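Local atomic coordinates of Lin1840 protein (Listeria innocua serovar 6a, PDB entry 4ZOA), a protein that probably hydrolyses terminal, non-reducing beta-D-glucosyl residues to release beta-D-glucose, as a family 3 glycoside hydrolase that also binds magnesium. Residues H131-S136 with Q185-V190; K232-A237 with G265-D270. The protein carries 1 engineered substitution. All coordinates share one frame; numbering follows the deposited sequence.

Contact 1 (H131-S136 with Q185-V190); sequences HHVTFS and QMAACV. With IFM (5-hydroxymethyl-3,4-dihydroxypiperidine), chain C.
Met186 folds back over the backbone of His131-Val133 and makes the close-packed end of this contact. Its CG sits between the backbone N and the carbonyl carbon, and a bend at chi3 (-51°) brings Met186 CE to 3.6 Å from His131 O. Met186 SD passes Thr134 CG2 at 3.9 Å, the two side chains crossing at about a right angle, and helix 112-128 covers the methionine. Beside it the backbones pair as a regular parallel ladder: Ala187 N donates to His132 O, and Thr134 N returns a bond to Ala187 O at 2.9 Å. On the opposite face of the sheet Val133 CG2 meets Ala187 CB at 4.0 Å. The other end, buried beside the ligand, is looser in its backbone pairing. Phe135 centres an inverse gamma turn, and there Cys189 N donates to Thr134 O at 2.9 Å in a bent bond and more weakly to Ser136 O. Cys189 CB and SG lie at the edge of the Phe135 ring, SG 5.4 Å from its centroid, while Phe135 CB comes within 3.6 Å of O4 of the bound piperidine (IFM). Such neighbouring parallel strands, whose C-terminal ends reach the ligand, are characteristic of a TIM-barrel-type domain.

Contact 2 (K232-A237 with G265-D270); sequences KLVMTA and GVLISD. With IFM (5-hydroxymethyl-3,4-dihydroxypiperidine), chain C.
Thr236 OG1 is gripped by two partners, accepting the amide hydrogen of Asp270 N at 3.0 Å and hydrogen-bonding to the hydroxyl of Thr247. Thr236 belongs to strand 233-236, which runs parallel to 266-268 in the TIM-barrel-type domain, and its side chain continues the ladder that backbone bonds begin. The hydroxyl can do this because OG1 stands between the backbone N and the carbonyl carbon (chi1 69°). Before it, Ile268 N donates to Val234 O, and Thr236 N to Ile268 O at 3.0 Å. At the start of the pair a water takes over, donating to Lys232 O and accepting from Val266 N. One face of the sheet carries Val234 and Leu267, packed against helix 250-260; Leu267 CD1 reaches 3.8 Å from Val234 CG1 and lies against Thr236 CG2, where the leucine and threonine side chains cross at about a right angle. On the other, Met235 CB rests on Ile268 CG2 at 3.7 Å. Extended chi1 and chi2 (175° and -169°) carry Met235 SD to 3.6 Å from Asp270 CG, and a bend at chi3 turns Met235 CE to 3.8 Å from IFM O4. The carboxylate is one of several groups that bind the ligand: the ring nitrogen of IFM donates to Asp270 OD1 at 2.6 Å.

Read from the N terminus, the chain leaves strand 133-134, passes through helix 158-173 and returns at 187-193, where contact 1 closes this beta-alpha-beta excursion, with 48 residues between its segments. Helices 212-219 and 221-228 then lead to strand 233-236, and helix 250-260 to strand 266-268, where contact 2 closes a shorter loop, with 27 residues between its segments. The two loops follow in series, neither nesting nor crossing. They are joined edge by edge within the sheet, because strands 187-193 and 233-236 are neighbours: Val190 O lies 2.7 Å from Met235 N, a probable hydrogen bond. Phe135 CD1 packs 3.4 Å from Met235 CE, so contacts 1 and 2 together unite four neighbouring strands of the parallel barrel sheet beside one ligand pocket.

Contact 1 (H131-S136 with Q185-V190)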
ATOM      1  N   HIS A 131      22.638  28.059 -16.593  1.00 22.23           N
ATOM      2  CA  HIS A 131      22.456  27.013 -15.588  1.00 16.53           C
ATOM      3  C   HIS A 131      23.641  26.059 -15.478  1.00 13.57           C
ATOM      4  O   HIS A 131      24.089  25.501 -16.457  1.00 12.28           O
ATOM      5  CB  HIS A 131      21.144  26.241 -15.847  1.00 16.62           C
ATOM      6  CG  HIS A 131      19.936  27.113 -15.974  1.00 14.96           C
ATOM      7  ND1 HIS A 131      19.487  27.932 -14.946  1.00 16.31           N
ATOM      8  CD2 HIS A 131      19.067  27.279 -16.991  1.00 12.31           C
ATOM      9  CE1 HIS A 131      18.395  28.559 -15.335  1.00 14.21           C
ATOM     10  NE2 HIS A 131      18.140  28.206 -16.579  1.00 12.12           N
ATOM     11  N   HIS A 132      24.130  25.875 -14.257  1.00 15.23           N
ATOM     12  CA  HIS A 132      25.264  24.952 -13.963  1.00 17.65           C
ATOM     13  C   HIS A 132      24.872  23.549 -13.547  1.00 18.87           C
ATOM     14  O   HIS A 132      25.634  22.601 -13.784  1.00 17.84           O
ATOM     15  CB  HIS A 132      26.083  25.478 -12.810  1.00 18.36           C
ATOM     16  CG  HIS A 132      26.512  26.890 -12.988  1.00 20.80           C
ATOM     17  ND1 HIS A 132      26.697  27.742 -11.922  1.00 21.52           N
ATOM     18  CD2 HIS A 132      26.753  27.618 -14.107  1.00 18.96           C
ATOM     19  CE1 HIS A 132      27.076  28.922 -12.373  1.00 19.23           C
ATOM     20  NE2 HIS A 132      27.092  28.880 -13.692  1.00 18.16           N
ATOM     21  N   VAL A 133      23.736  23.438 -12.841  1.00 20.20           N
ATOM     22  CA  VAL A 133      23.194  22.142 -12.312  1.00 17.31           C
ATOM     23  C   VAL A 133      21.721  21.892 -12.739  1.00 19.20           C
ATOM     24  O   VAL A 133      20.914  22.841 -12.829  1.00 17.09           O
ATOM     25  CB  VAL A 133      23.258  22.094 -10.767  1.00 16.63           C
ATOM     26  CG1 VAL A 133      22.919  20.697 -10.235  1.00 17.77           C
ATOM     27  CG2 VAL A 133      24.620  22.526 -10.241  1.00 15.31           C
ATOM     28  N   THR A 134      21.373  20.624 -13.029  1.00 17.45           N
ATOM     29  CA  THR A 134      19.964  20.257 -13.172  1.00 16.87           C
ATOM     30  C   THR A 134      19.515  19.268 -12.111  1.00 16.91           C
ATOM     31  O   THR A 134      20.247  18.367 -11.756  1.00 15.95           O
ATOM     32  CB  THR A 134      19.563  19.720 -14.550  1.00 17.37           C
ATOM     33  OG1 THR A 134      18.146  19.456 -14.547  1.00 14.71           O
ATOM     34  CG2 THR A 134      20.392  18.453 -14.923  1.00 17.47           C
ATOM     35  N   PHE A 135      18.311  19.500 -11.594  1.00 17.49           N
ATOM     36  CA  PHE A 135      17.657  18.646 -10.626  1.00 15.82           C
ATOM     37  C   PHE A 135      16.994  17.458 -11.345  1.00 15.31           C
ATOM     38  O   PHE A 135      15.790  17.301 -11.322  1.00 14.61           O
ATOM     39  CB  PHE A 135      16.651  19.468  -9.833  1.00 15.64           C
ATOM     40  CG  PHE A 135      17.263  20.584  -9.001  1.00 12.97           C
ATOM     41  CD1 PHE A 135      18.376  20.351  -8.208  1.00 12.57           C
ATOM     42  CD2 PHE A 135      16.652  21.834  -8.958  1.00 12.18           C
ATOM     43  CE1 PHE A 135      18.926  21.346  -7.424  1.00 12.99           C
ATOM     44  CE2 PHE A 135      17.165  22.830  -8.165  1.00 13.41           C
ATOM     45  CZ  PHE A 135      18.324  22.602  -7.414  1.00 13.99           C
ATOM     46  N   SER A 136      17.844  16.653 -11.989  1.00 13.55           N
ATOM     47  CA  SER A 136      17.494  15.455 -12.791  1.00 14.64           C
ATOM     48  C   SER A 136      18.739  14.507 -12.812  1.00 15.66           C
ATOM     49  O   SER A 136      19.871  15.005 -12.739  1.00 15.31           O
ATOM     50  CB  SER A 136      17.081  15.874 -14.223  1.00 13.61           C
ATOM     51  OG  SER A 136      16.909  14.733 -15.065  1.00 16.05           O
ATOM     52  N   GLN A 185      27.996  20.965 -21.182  1.00 22.77           N
ATOM     53  CA  GLN A 185      27.572  19.928 -20.243  1.00 22.99           C
ATOM     54  C   GLN A 185      27.321  20.605 -18.910  1.00 21.98           C
ATOM     55  O   GLN A 185      27.847  21.680 -18.643  1.00 21.89           O
ATOM     56  CB  GLN A 185      28.633  18.816 -20.048  1.00 24.36           C
ATOM     57  CG  GLN A 185      29.241  18.163 -21.303  1.00 27.06           C
ATOM     58  CD  GLN A 185      28.237  17.547 -22.227  1.00 29.10           C
ATOM     59  OE1 GLN A 185      28.400  17.581 -23.437  1.00 31.44           O
ATOM     60  NE2 GLN A 185      27.171  17.004 -21.668  1.00 33.14           N
ATOM     61  N   MET A 186      26.543  19.956 -18.057  1.00 22.80           N
ATOM     62  CA  MET A 186      26.232  20.470 -16.740  1.00 18.63           C
ATOM     63  C   MET A 186      26.209  19.341 -15.713  1.00 18.62           C
ATOM     64  O   MET A 186      26.160  18.161 -16.061  1.00 22.27           O
ATOM     65  CB  MET A 186      24.884  21.164 -16.782  1.00 18.76           C
ATOM     66  CG  MET A 186      23.674  20.219 -16.787  1.00 18.69           C
ATOM     67  SD  MET A 186      22.159  21.019 -17.343  1.00 19.02           S
ATOM     68  CE  MET A 186      22.074  22.503 -16.343  1.00 20.64           C
ATOM     69  N   ALA A 187      26.201  19.726 -14.446  1.00 15.38           N
ATOM     70  CA  ALA A 187      26.122  18.802 -13.331  1.00 16.54           C
ATOM     71  C   ALA A 187      24.703  18.198 -13.191  1.00 16.04           C
ATOM     72  O   ALA A 187      23.728  18.910 -13.313  1.00 11.23           O
ATOM     73  CB  ALA A 187      26.517  19.506 -12.037  1.00 16.56           C
ATOM     74  N   ALA A 188      24.623  16.880 -12.974  1.00 16.58           N
ATOM     75  CA  ALA A 188      23.350  16.199 -12.642  1.00 15.06           C
ATOM     76  C   ALA A 188      23.197  16.088 -11.126  1.00 14.69           C
ATOM     77  O   ALA A 188      24.180  15.908 -10.393  1.00 16.20           O
ATOM     78  CB  ALA A 188      23.283  14.819 -13.293  1.00 15.07           C
ATOM     79  N   CYS A 189      21.964  16.246 -10.660  1.00 15.89           N
ATOM     80  CA  CYS A 189      21.577  15.994  -9.270  1.00 16.00           C
ATOM     81  C   CYS A 189      20.555  14.876  -9.226  1.00 15.72           C
ATOM     82  O   CYS A 189      19.422  15.041  -9.673  1.00 19.13           O
ATOM     83  CB  CYS A 189      20.935  17.228  -8.645  1.00 16.59           C
ATOM     84  SG  CYS A 189      20.462  17.057  -6.884  1.00 16.61           S
ATOM     85  N   VAL A 190      20.934  13.761  -8.646  1.00 15.76           N
ATOM     86  CA  VAL A 190      20.027  12.598  -8.425  1.00 15.29           C
ATOM     87  C   VAL A 190      18.952  12.972  -7.400  1.00 13.12           C
ATOM     88  O   VAL A 190      19.274  13.525  -6.346  1.00 12.37           O
ATOM     89  CB  VAL A 190      20.892  11.343  -8.015  1.00 16.31           C
ATOM     90  CG1 VAL A 190      20.093  10.256  -7.258  1.00 16.41           C
ATOM     91  CG2 VAL A 190      21.582  10.782  -9.267  1.00 15.50           C
TER
HETATM   92  O4  IFM C 801      13.556  19.506  -8.064  1.00  7.86           O
HETATM   93  C4  IFM C 801      12.397  19.867  -7.323  1.00  8.99           C
HETATM   94  C3  IFM C 801      11.858  18.650  -6.586  1.00  9.29           C
HETATM   95  O3  IFM C 801      11.677  17.628  -7.542  1.00  8.35           O
HETATM   96  C2  IFM C 801      10.613  18.925  -5.708  1.00  9.65           C
HETATM   97  N   IFM C 801      10.752  20.130  -4.898  1.00  9.88           N
HETATM   98  C1  IFM C 801      11.367  21.279  -5.537  1.00  9.80           C
HETATM   99  C5  IFM C 801      12.678  20.901  -6.243  1.00  9.68           C
HETATM  100  C6  IFM C 801      13.420  22.148  -6.799  1.00 10.04           C
HETATM  101  O6  IFM C 801      12.546  22.966  -7.547  1.00 10.82           O

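Contact 2 (K232-A237 with G265-D270)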
ATOM      1  N   LYS A 232      26.938  14.358  -9.799  1.00 19.67           N
ATOM      2  CA  LYS A 232      27.685  15.272  -8.951  1.00 19.33           C
ATOM      3  C   LYS A 232      26.984  15.653  -7.679  1.00 19.20           C
ATOM      4  O   LYS A 232      27.645  15.835  -6.665  1.00 21.94           O
ATOM      5  CB  LYS A 232      28.043  16.529  -9.750  1.00 19.51           C
ATOM      6  CG  LYS A 232      29.176  16.277 -10.719  1.00 18.68           C
ATOM      7  CD  LYS A 232      30.454  16.451  -9.960  1.00 21.11           C
ATOM      8  CE  LYS A 232      31.675  16.054 -10.746  1.00 23.11           C
ATOM      9  NZ  LYS A 232      32.688  15.814  -9.677  1.00 23.99           N
ATOM     10  N   LEU A 233      25.655  15.790  -7.735  1.00 17.55           N
ATOM     11  CA  LEU A 233      24.818  16.025  -6.539  1.00 15.93           C
ATOM     12  C   LEU A 233      23.763  14.928  -6.245  1.00 15.15           C
ATOM     13  O   LEU A 233      23.404  14.092  -7.095  1.00 14.36           O
ATOM     14  CB  LEU A 233      24.091  17.381  -6.634  1.00 14.68           C
ATOM     15  CG  LEU A 233      25.007  18.617  -6.722  1.00 14.99           C
ATOM     16  CD1 LEU A 233      25.484  18.860  -8.154  1.00 14.90           C
ATOM     17  CD2 LEU A 233      24.305  19.863  -6.191  1.00 15.26           C
ATOM     18  N   VAL A 234      23.254  14.984  -5.022  1.00 14.77           N
ATOM     19  CA  VAL A 234      22.120  14.186  -4.617  1.00 16.60           C
ATOM     20  C   VAL A 234      21.202  15.117  -3.868  1.00 17.30           C
ATOM     21  O   VAL A 234      21.683  15.974  -3.085  1.00 18.27           O
ATOM     22  CB  VAL A 234      22.577  12.971  -3.758  1.00 16.98           C
ATOM     23  CG1 VAL A 234      21.418  12.245  -3.123  1.00 15.49           C
ATOM     24  CG2 VAL A 234      23.376  11.997  -4.630  1.00 16.87           C
ATOM     25  N   MET A 235      19.894  14.979  -4.124  1.00 15.80           N
ATOM     26  CA  MET A 235      18.865  15.750  -3.391  1.00 14.66           C
ATOM     27  C   MET A 235      18.056  14.831  -2.384  1.00 13.29           C
ATOM     28  O   MET A 235      17.668  13.696  -2.713  1.00 13.95           O
ATOM     29  CB  MET A 235      17.943  16.539  -4.386  1.00 13.91           C
ATOM     30  CG  MET A 235      16.783  17.256  -3.702  1.00 14.72           C
ATOM     31  SD  MET A 235      15.508  17.938  -4.786  1.00 15.53           S
ATOM     32  CE  MET A 235      16.521  19.198  -5.634  1.00 16.30           C
ATOM     33  N   THR A 236      17.802  15.323  -1.178  1.00 12.48           N
ATOM     34  CA  THR A 236      17.075  14.559  -0.161  1.00 13.46           C
ATOM     35  C   THR A 236      15.594  14.474  -0.562  1.00 13.91           C
ATOM     36  O   THR A 236      15.126  15.301  -1.404  1.00 14.38           O
ATOM     37  CB  THR A 236      17.206  15.256   1.244  1.00 15.67           C
ATOM     38  OG1 THR A 236      16.499  16.514   1.303  1.00 16.49           O
ATOM     39  CG2 THR A 236      18.707  15.517   1.638  1.00 13.94           C
ATOM     40  N   ALA A 237      14.850  13.521   0.037  1.00 10.82           N
ATOM     41  CA  ALA A 237      13.450  13.373  -0.193  1.00 10.72           C
ATOM     42  C   ALA A 237      12.585  13.927   0.943  1.00 11.24           C
ATOM     43  O   ALA A 237      13.009  13.977   2.099  1.00 11.81           O
ATOM     44  CB  ALA A 237      13.149  11.914  -0.415  1.00 10.67           C
ATOM     45  N   GLY A 265      29.857  14.090  -2.982  1.00 20.51           N
ATOM     46  CA  GLY A 265      29.388  15.389  -3.410  1.00 16.99           C
ATOM     47  C   GLY A 265      28.467  16.121  -2.441  1.00 16.11           C
ATOM     48  O   GLY A 265      28.329  15.768  -1.259  1.00 17.69           O
ATOM     49  N   VAL A 266      27.831  17.159  -2.989  1.00 14.79           N
ATOM     50  CA  VAL A 266      26.903  18.027  -2.283  1.00 14.55           C
ATOM     51  C   VAL A 266      25.555  17.361  -2.155  1.00 12.95           C
ATOM     52  O   VAL A 266      25.019  16.840  -3.098  1.00 10.19           O
ATOM     53  CB  VAL A 266      26.680  19.344  -3.000  1.00 13.93           C
ATOM     54  CG1 VAL A 266      25.639  20.151  -2.245  1.00 15.55           C
ATOM     55  CG2 VAL A 266      27.989  20.126  -3.096  1.00 14.66           C
ATOM     56  N   LEU A 267      25.059  17.370  -0.938  1.00 15.09           N
ATOM     57  CA  LEU A 267      23.761  16.832  -0.600  1.00 14.79           C
ATOM     58  C   LEU A 267      22.927  18.069  -0.334  1.00 14.94           C
ATOM     59  O   LEU A 267      23.143  18.766   0.635  1.00 19.13           O
ATOM     60  CB  LEU A 267      23.849  15.874   0.608  1.00 13.91           C
ATOM     61  CG  LEU A 267      22.494  15.280   1.033  1.00 12.96           C
ATOM     62  CD1 LEU A 267      21.827  14.500  -0.093  1.00 12.16           C
ATOM     63  CD2 LEU A 267      22.568  14.502   2.314  1.00 12.49           C
ATOM     64  N   ILE A 268      22.068  18.384  -1.278  1.00 15.61           N
ATOM     65  CA  ILE A 268      21.106  19.486  -1.185  1.00 13.68           C
ATOM     66  C   ILE A 268      19.755  19.001  -0.694  1.00 13.27           C
ATOM     67  O   ILE A 268      19.306  17.923  -1.068  1.00 13.11           O
ATOM     68  CB  ILE A 268      20.904  20.150  -2.550  1.00 14.45           C
ATOM     69  CG1 ILE A 268      20.007  21.379  -2.376  1.00 13.77           C
ATOM     70  CG2 ILE A 268      20.351  19.185  -3.637  1.00 14.13           C
ATOM     71  CD1 ILE A 268      19.899  22.235  -3.618  1.00 14.24           C
ATOM     72  N   SER A 269      19.102  19.766   0.169  1.00 13.06           N
ATOM     73  CA  SER A 269      17.844  19.349   0.723  1.00 12.82           C
ATOM     74  C   SER A 269      16.818  19.606  -0.372  1.00 11.85           C
ATOM     75  O   SER A 269      17.028  20.455  -1.185  1.00 10.04           O
ATOM     76  CB  SER A 269      17.487  20.175   1.940  1.00 12.56           C
ATOM     77  OG  SER A 269      16.928  21.416   1.557  1.00 13.33           O
ATOM     78  N   ASP A 270      15.712  18.893  -0.389  1.00 10.26           N
ATOM     79  CA  ASP A 270      14.617  19.382  -1.246  1.00 11.60           C
ATOM     80  C   ASP A 270      14.011  20.660  -0.563  1.00 12.55           C
ATOM     81  O   ASP A 270      14.359  21.021   0.575  1.00 14.49           O
ATOM     82  CB  ASP A 270      13.580  18.293  -1.384  1.00 11.46           C
ATOM     83  CG  ASP A 270      12.706  18.411  -2.619  1.00 11.53           C
ATOM     84  OD1 ASP A 270      12.560  19.515  -3.180  1.00 11.48           O
ATOM     85  OD2 ASP A 270      12.105  17.341  -2.974  1.00 11.22           O
TER
HETATM   86  O4  IFM C 801      13.556  19.506  -8.064  1.00  7.86           O
HETATM   87  C4  IFM C 801      12.397  19.867  -7.323  1.00  8.99           C
HETATM   88  C3  IFM C 801      11.858  18.650  -6.586  1.00  9.29           C
HETATM   89  O3  IFM C 801      11.677  17.628  -7.542  1.00  8.35           O
HETATM   90  C2  IFM C 801      10.613  18.925  -5.708  1.00  9.65           C
HETATM   91  N   IFM C 801      10.752  20.130  -4.898  1.00  9.88           N
HETATM   92  C1  IFM C 801      11.367  21.279  -5.537  1.00  9.80           C
HETATM   93  C5  IFM C 801      12.678  20.901  -6.243  1.00  9.68           C
HETATM   94  C6  IFM C 801      13.420  22.148  -6.799  1.00 10.04           C
HETATM   95  O6  IFM C 801      12.546  22.966  -7.547  1.00 10.82           O
HETATM   96  O   HOH W   1      28.911  17.946  -5.928  1.00 23.23           O